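Local coordinates for protein purine nucleoside phosphorylase YlmD (Geobacillus stearothermophilus, PDB 6T1B) that catalyses the phosphorolysis of adenosine, inosine and S-methyl-5'-thioadenosine to the free base and a ribose 1-phosphate, and also deaminates adenosine, at residues A144-V158 against L219-V232. Sequence-based numbering, arbitrary orientation.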
loop_
_atom_site.group_PDB
_atom_site.type_symbol
_atom_site.label_atom_id
_atom_site.label_comp_id
_atom_site.label_asym_id
_atom_site.label_seq_id
_atom_site.Cartn_x
_atom_site.Cartn_y
_atom_site.Cartn_z
ATOM N N ALA A 144 -4.621 -0.952 -3.278
ATOM C CA ALA A 144 -5.531 -1.825 -4.002
ATOM C C ALA A 144 -6.511 -2.512 -3.065
ATOM O O ALA A 144 -6.206 -3.553 -2.483
ATOM C CB ALA A 144 -4.755 -2.877 -4.799
ATOM N N GLY A 145 -7.711 -1.958 -2.946
ATOM C CA GLY A 145 -8.847 -2.702 -2.460
ATOM C C GLY A 145 -9.483 -3.444 -3.609
ATOM O O GLY A 145 -8.920 -3.559 -4.700
ATOM N N TRP A 146 -10.690 -3.965 -3.377
ATOM C CA TRP A 146 -11.294 -4.750 -4.450
ATOM C C TRP A 146 -11.523 -3.902 -5.701
ATOM O O TRP A 146 -11.368 -4.395 -6.829
ATOM C CB TRP A 146 -12.564 -5.482 -3.982
ATOM C CG TRP A 146 -13.834 -4.669 -3.879
ATOM C CD1 TRP A 146 -14.353 -4.106 -2.762
ATOM C CD2 TRP A 146 -14.748 -4.375 -4.937
ATOM N NE1 TRP A 146 -15.523 -3.456 -3.053
ATOM C CE2 TRP A 146 -15.795 -3.621 -4.384
ATOM C CE3 TRP A 146 -14.781 -4.682 -6.298
ATOM C CZ2 TRP A 146 -16.861 -3.165 -5.141
ATOM C CZ3 TRP A 146 -15.850 -4.225 -7.052
ATOM C CH2 TRP A 146 -16.873 -3.475 -6.468
ATOM N N ARG A 147 -11.897 -2.632 -5.533
ATOM C CA ARG A 147 -12.221 -1.811 -6.695
ATOM C C ARG A 147 -10.969 -1.505 -7.512
ATOM O O ARG A 147 -10.975 -1.621 -8.752
ATOM C CB ARG A 147 -12.891 -0.515 -6.258
ATOM C CG ARG A 147 -14.253 -0.713 -5.696
ATOM C CD ARG A 147 -14.948 0.618 -5.597
ATOM N NE ARG A 147 -16.158 0.495 -4.805
ATOM C CZ ARG A 147 -17.367 0.280 -5.301
ATOM N NH1 ARG A 147 -18.387 0.176 -4.469
ATOM N NH2 ARG A 147 -17.554 0.172 -6.613
ATOM N N GLY A 148 -9.890 -1.122 -6.836
ATOM C CA GLY A 148 -8.648 -0.836 -7.537
ATOM C C GLY A 148 -8.067 -2.078 -8.183
ATOM O O GLY A 148 -7.486 -2.013 -9.270
ATOM N N THR A 149 -8.224 -3.229 -7.527
ATOM C CA THR A 149 -7.797 -4.494 -8.121
ATOM C C THR A 149 -8.631 -4.816 -9.352
ATOM O O THR A 149 -8.093 -5.222 -10.389
ATOM C CB THR A 149 -7.896 -5.609 -7.079
ATOM O OG1 THR A 149 -7.096 -5.275 -5.930
ATOM C CG2 THR A 149 -7.377 -6.921 -7.618
ATOM N N ALA A 150 -9.943 -4.602 -9.275
ATOM C CA ALA A 150 -10.809 -4.822 -10.437
ATOM C C ALA A 150 -10.431 -3.874 -11.573
ATOM O O ALA A 150 -10.606 -4.213 -12.753
ATOM C CB ALA A 150 -12.275 -4.626 -10.041
ATOM N N GLY A 151 -9.916 -2.692 -11.238
ATOM C CA GLY A 151 -9.431 -1.714 -12.185
ATOM C C GLY A 151 -8.044 -1.964 -12.706
ATOM O O GLY A 151 -7.585 -1.241 -13.598
ATOM N N GLY A 152 -7.366 -2.980 -12.178
ATOM C CA GLY A 152 -6.046 -3.326 -12.665
ATOM C C GLY A 152 -4.933 -2.398 -12.229
ATOM O O GLY A 152 -3.965 -2.205 -12.974
ATOM N N ILE A 153 -5.004 -1.836 -11.024
ATOM C CA ILE A 153 -3.998 -0.851 -10.633
ATOM C C ILE A 153 -2.595 -1.450 -10.626
ATOM O O ILE A 153 -1.621 -0.785 -10.995
ATOM C CB ILE A 153 -4.373 -0.183 -9.295
ATOM C CG1 ILE A 153 -3.519 1.055 -9.106
ATOM C CG2 ILE A 153 -4.267 -1.138 -8.125
ATOM C CD1 ILE A 153 -3.872 1.909 -7.910
ATOM N N ALA A 154 -2.460 -2.702 -10.187
ATOM C CA ALA A 154 -1.131 -3.297 -10.097
ATOM C C ALA A 154 -0.481 -3.385 -11.473
ATOM O O ALA A 154 0.684 -3.011 -11.655
ATOM C CB ALA A 154 -1.230 -4.682 -9.466
ATOM N N GLY A 155 -1.210 -3.903 -12.459
ATOM C CA GLY A 155 -0.665 -3.981 -13.800
ATOM C C GLY A 155 -0.501 -2.622 -14.452
ATOM O O GLY A 155 0.347 -2.450 -15.336
ATOM N N HIS A 156 -1.322 -1.648 -14.058
ATOM C CA HIS A 156 -1.186 -0.293 -14.584
ATOM C C HIS A 156 0.158 0.307 -14.186
ATOM O O HIS A 156 0.809 0.963 -15.007
ATOM C CB HIS A 156 -2.359 0.555 -14.082
ATOM C CG HIS A 156 -2.457 1.918 -14.697
ATOM N ND1 HIS A 156 -2.223 2.165 -16.032
ATOM C CD2 HIS A 156 -2.821 3.105 -14.159
ATOM C CE1 HIS A 156 -2.404 3.452 -16.279
ATOM N NE2 HIS A 156 -2.759 4.046 -15.157
ATOM N N MET A 157 0.616 0.055 -12.956
ATOM C CA MET A 157 1.936 0.552 -12.564
ATOM C C MET A 157 3.004 -0.035 -13.483
ATOM O O MET A 157 3.880 0.680 -14.004
ATOM C CB MET A 157 2.239 0.150 -11.118
ATOM C CG MET A 157 3.536 0.740 -10.573
ATOM S SD MET A 157 3.475 2.498 -10.170
ATOM C CE MET A 157 2.481 2.462 -8.656
ATOM N N VAL A 158 2.936 -1.346 -13.710
ATOM C CA VAL A 158 3.911 -2.018 -14.564
ATOM C C VAL A 158 3.866 -1.431 -15.965
ATOM O O VAL A 158 4.908 -1.135 -16.572
ATOM C CB VAL A 158 3.650 -3.533 -14.576
ATOM C CG1 VAL A 158 4.609 -4.224 -15.530
ATOM C CG2 VAL A 158 3.809 -4.088 -13.201
ATOM N N LEU A 219 -7.115 -10.836 -1.740
ATOM C CA LEU A 219 -6.700 -9.736 -2.605
ATOM C C LEU A 219 -5.192 -9.726 -2.823
ATOM O O LEU A 219 -4.728 -9.232 -3.852
ATOM C CB LEU A 219 -7.150 -8.389 -2.047
ATOM C CG LEU A 219 -8.601 -7.995 -2.281
ATOM C CD1 LEU A 219 -8.845 -6.653 -1.606
ATOM C CD2 LEU A 219 -8.959 -7.945 -3.749
ATOM N N LYS A 220 -4.411 -10.228 -1.870
ATOM C CA LYS A 220 -2.971 -10.282 -2.085
ATOM C C LYS A 220 -2.679 -11.163 -3.292
ATOM O O LYS A 220 -1.930 -10.779 -4.196
ATOM C CB LYS A 220 -2.259 -10.846 -0.859
ATOM C CG LYS A 220 -2.288 -9.976 0.373
ATOM C CD LYS A 220 -1.531 -10.683 1.488
ATOM C CE LYS A 220 -1.695 -9.965 2.789
ATOM N NZ LYS A 220 -1.298 -10.891 3.872
ATOM N N GLU A 221 -3.286 -12.349 -3.338
ATOM C CA GLU A 221 -3.045 -13.267 -4.442
ATOM C C GLU A 221 -3.633 -12.732 -5.736
ATOM O O GLU A 221 -3.063 -12.937 -6.807
ATOM C CB GLU A 221 -3.602 -14.653 -4.103
ATOM C CG GLU A 221 -3.504 -15.666 -5.229
ATOM C CD GLU A 221 -2.086 -16.179 -5.510
ATOM O OE1 GLU A 221 -1.101 -15.648 -4.949
ATOM O OE2 GLU A 221 -1.981 -17.138 -6.294
ATOM N N ALA A 222 -4.781 -12.066 -5.674
ATOM C CA ALA A 222 -5.336 -11.476 -6.886
ATOM C C ALA A 222 -4.340 -10.500 -7.508
ATOM O O ALA A 222 -4.138 -10.495 -8.730
ATOM C CB ALA A 222 -6.649 -10.768 -6.578
ATOM N N ASN A 223 -3.715 -9.680 -6.680
ATOM C CA ASN A 223 -2.744 -8.713 -7.186
ATOM C C ASN A 223 -1.472 -9.402 -7.652
ATOM O O ASN A 223 -0.921 -9.042 -8.694
ATOM C CB ASN A 223 -2.496 -7.656 -6.126
ATOM C CG ASN A 223 -3.558 -6.603 -6.159
ATOM O OD1 ASN A 223 -3.552 -5.755 -7.047
ATOM N ND2 ASN A 223 -4.536 -6.704 -5.268
ATOM N N ARG A 224 -1.038 -10.456 -6.951
ATOM C CA ARG A 224 0.111 -11.217 -7.419
ATOM C C ARG A 224 -0.150 -11.782 -8.807
ATOM O O ARG A 224 0.709 -11.708 -9.695
ATOM C CB ARG A 224 0.438 -12.342 -6.436
ATOM C CG ARG A 224 1.572 -13.242 -6.880
ATOM C CD ARG A 224 1.922 -14.283 -5.819
ATOM N NE ARG A 224 2.777 -15.293 -6.410
ATOM C CZ ARG A 224 2.329 -16.369 -7.041
ATOM N NH1 ARG A 224 1.028 -16.601 -7.156
ATOM N NH2 ARG A 224 3.189 -17.223 -7.580
ATOM N N LEU A 225 -1.324 -12.388 -9.016
ATOM C CA LEU A 225 -1.630 -12.988 -10.310
ATOM C C LEU A 225 -1.643 -11.935 -11.408
ATOM O O LEU A 225 -1.169 -12.178 -12.523
ATOM C CB LEU A 225 -2.972 -13.720 -10.234
ATOM C CG LEU A 225 -2.994 -14.964 -9.345
ATOM C CD1 LEU A 225 -4.436 -15.419 -9.123
ATOM C CD2 LEU A 225 -2.190 -16.077 -9.943
ATOM N N GLN A 226 -2.165 -10.743 -11.102
ATOM C CA GLN A 226 -2.143 -9.665 -12.084
ATOM C C GLN A 226 -0.713 -9.253 -12.414
ATOM O O GLN A 226 -0.392 -9.005 -13.575
ATOM C CB GLN A 226 -2.927 -8.454 -11.593
ATOM C CG GLN A 226 -4.434 -8.636 -11.674
ATOM C CD GLN A 226 -5.189 -7.383 -11.253
ATOM O OE1 GLN A 226 -4.611 -6.314 -11.116
ATOM N NE2 GLN A 226 -6.498 -7.516 -11.078
ATOM N N LEU A 227 0.142 -9.132 -11.388
ATOM C CA LEU A 227 1.525 -8.728 -11.627
ATOM C C LEU A 227 2.254 -9.748 -12.478
ATOM O O LEU A 227 3.029 -9.381 -13.368
ATOM C CB LEU A 227 2.261 -8.540 -10.307
ATOM C CG LEU A 227 1.785 -7.329 -9.524
ATOM C CD1 LEU A 227 2.191 -7.446 -8.064
ATOM C CD2 LEU A 227 2.336 -6.033 -10.088
ATOM N N LEU A 228 2.040 -11.033 -12.196
ATOM C CA LEU A 228 2.624 -12.081 -13.021
ATOM C C LEU A 228 2.175 -11.929 -14.464
ATOM O O LEU A 228 2.985 -11.999 -15.389
ATOM C CB LEU A 228 2.219 -13.448 -12.471
ATOM C CG LEU A 228 2.867 -13.828 -11.150
ATOM C CD1 LEU A 228 2.105 -14.967 -10.467
ATOM C CD2 LEU A 228 4.327 -14.204 -11.378
ATOM N N ALA A 229 0.878 -11.689 -14.669
ATOM C CA ALA A 229 0.361 -11.543 -16.029
ATOM C C ALA A 229 0.940 -10.323 -16.728
ATOM O O ALA A 229 1.097 -10.327 -17.955
ATOM C CB ALA A 229 -1.167 -11.443 -15.993
ATOM N N ALA A 230 1.278 -9.274 -15.972
ATOM C CA ALA A 230 1.892 -8.080 -16.547
ATOM C C ALA A 230 3.383 -8.242 -16.818
ATOM O O ALA A 230 3.999 -7.334 -17.385
ATOM C CB ALA A 230 1.665 -6.881 -15.619
ATOM N N GLY A 231 3.982 -9.369 -16.437
ATOM C CA GLY A 231 5.364 -9.650 -16.744
ATOM C C GLY A 231 6.328 -9.607 -15.581
ATOM O O GLY A 231 7.517 -9.874 -15.768
ATOM N N VAL A 232 5.882 -9.286 -14.389
ATOM C CA VAL A 232 6.819 -9.265 -13.257
ATOM C C VAL A 232 7.168 -10.702 -12.890
ATOM O O VAL A 232 6.255 -11.510 -12.650
ATOM C CB VAL A 232 6.210 -8.547 -12.061
ATOM C CG1 VAL A 232 7.204 -8.535 -10.918
ATOM C CG2 VAL A 232 5.799 -7.115 -12.442
HETATM O O HOH W 1 -4.580 -4.405 -9.163
HETATM O O HOH W 2 -3.615 -5.463 -13.711
#
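Residues 153-158 and 219-229 form two helices running the same way, their axes coming within 8.5 Å at 31°, while the axis of the short helix 146-150 stays 10.6 Å from that of 219-229. Thr-149 bridges that wider gap as a knob among Leu-219, Ala-222, Asn-223 and Gln-226. Its chi1 of -57° sets OG1 beside the backbone N, where it donates to Gly-145 O and accepts from Asn-223 ND2 (3.0 Å); its methyl CG2 meets Ala-222 CB. Asn-223 ND2 also binds Leu-219 O, so both bonds fix the turn of the amide. Gln-226 reaches across extended, and its NE2 meets Thr-149 O at 2.9 Å in a nearly straight bond, from the face of that carbonyl opposite Gly-152 N. One water accepts from Ala-154 N and donates to Asn-223 OD1 and Gln-226 OE1, tying the first turn of helix 153-158 to both amides. Small residues suit the close approach beyond: Ala-154 CB lies 3.9 Å from Leu-227 CD2, and Gly-155 CA faces Ala-230 CB. Val-158 closes the apolar end, CG2 against Val-232 CG2 at 3.7 Å. Gly-152, at positive phi, ends one helix in a Schellman motif and N-caps the next; Gly-145, N-cap of helix 146-150, lies about 5 Å from the catalytic zinc, near its ligands His-81 and Cys-126.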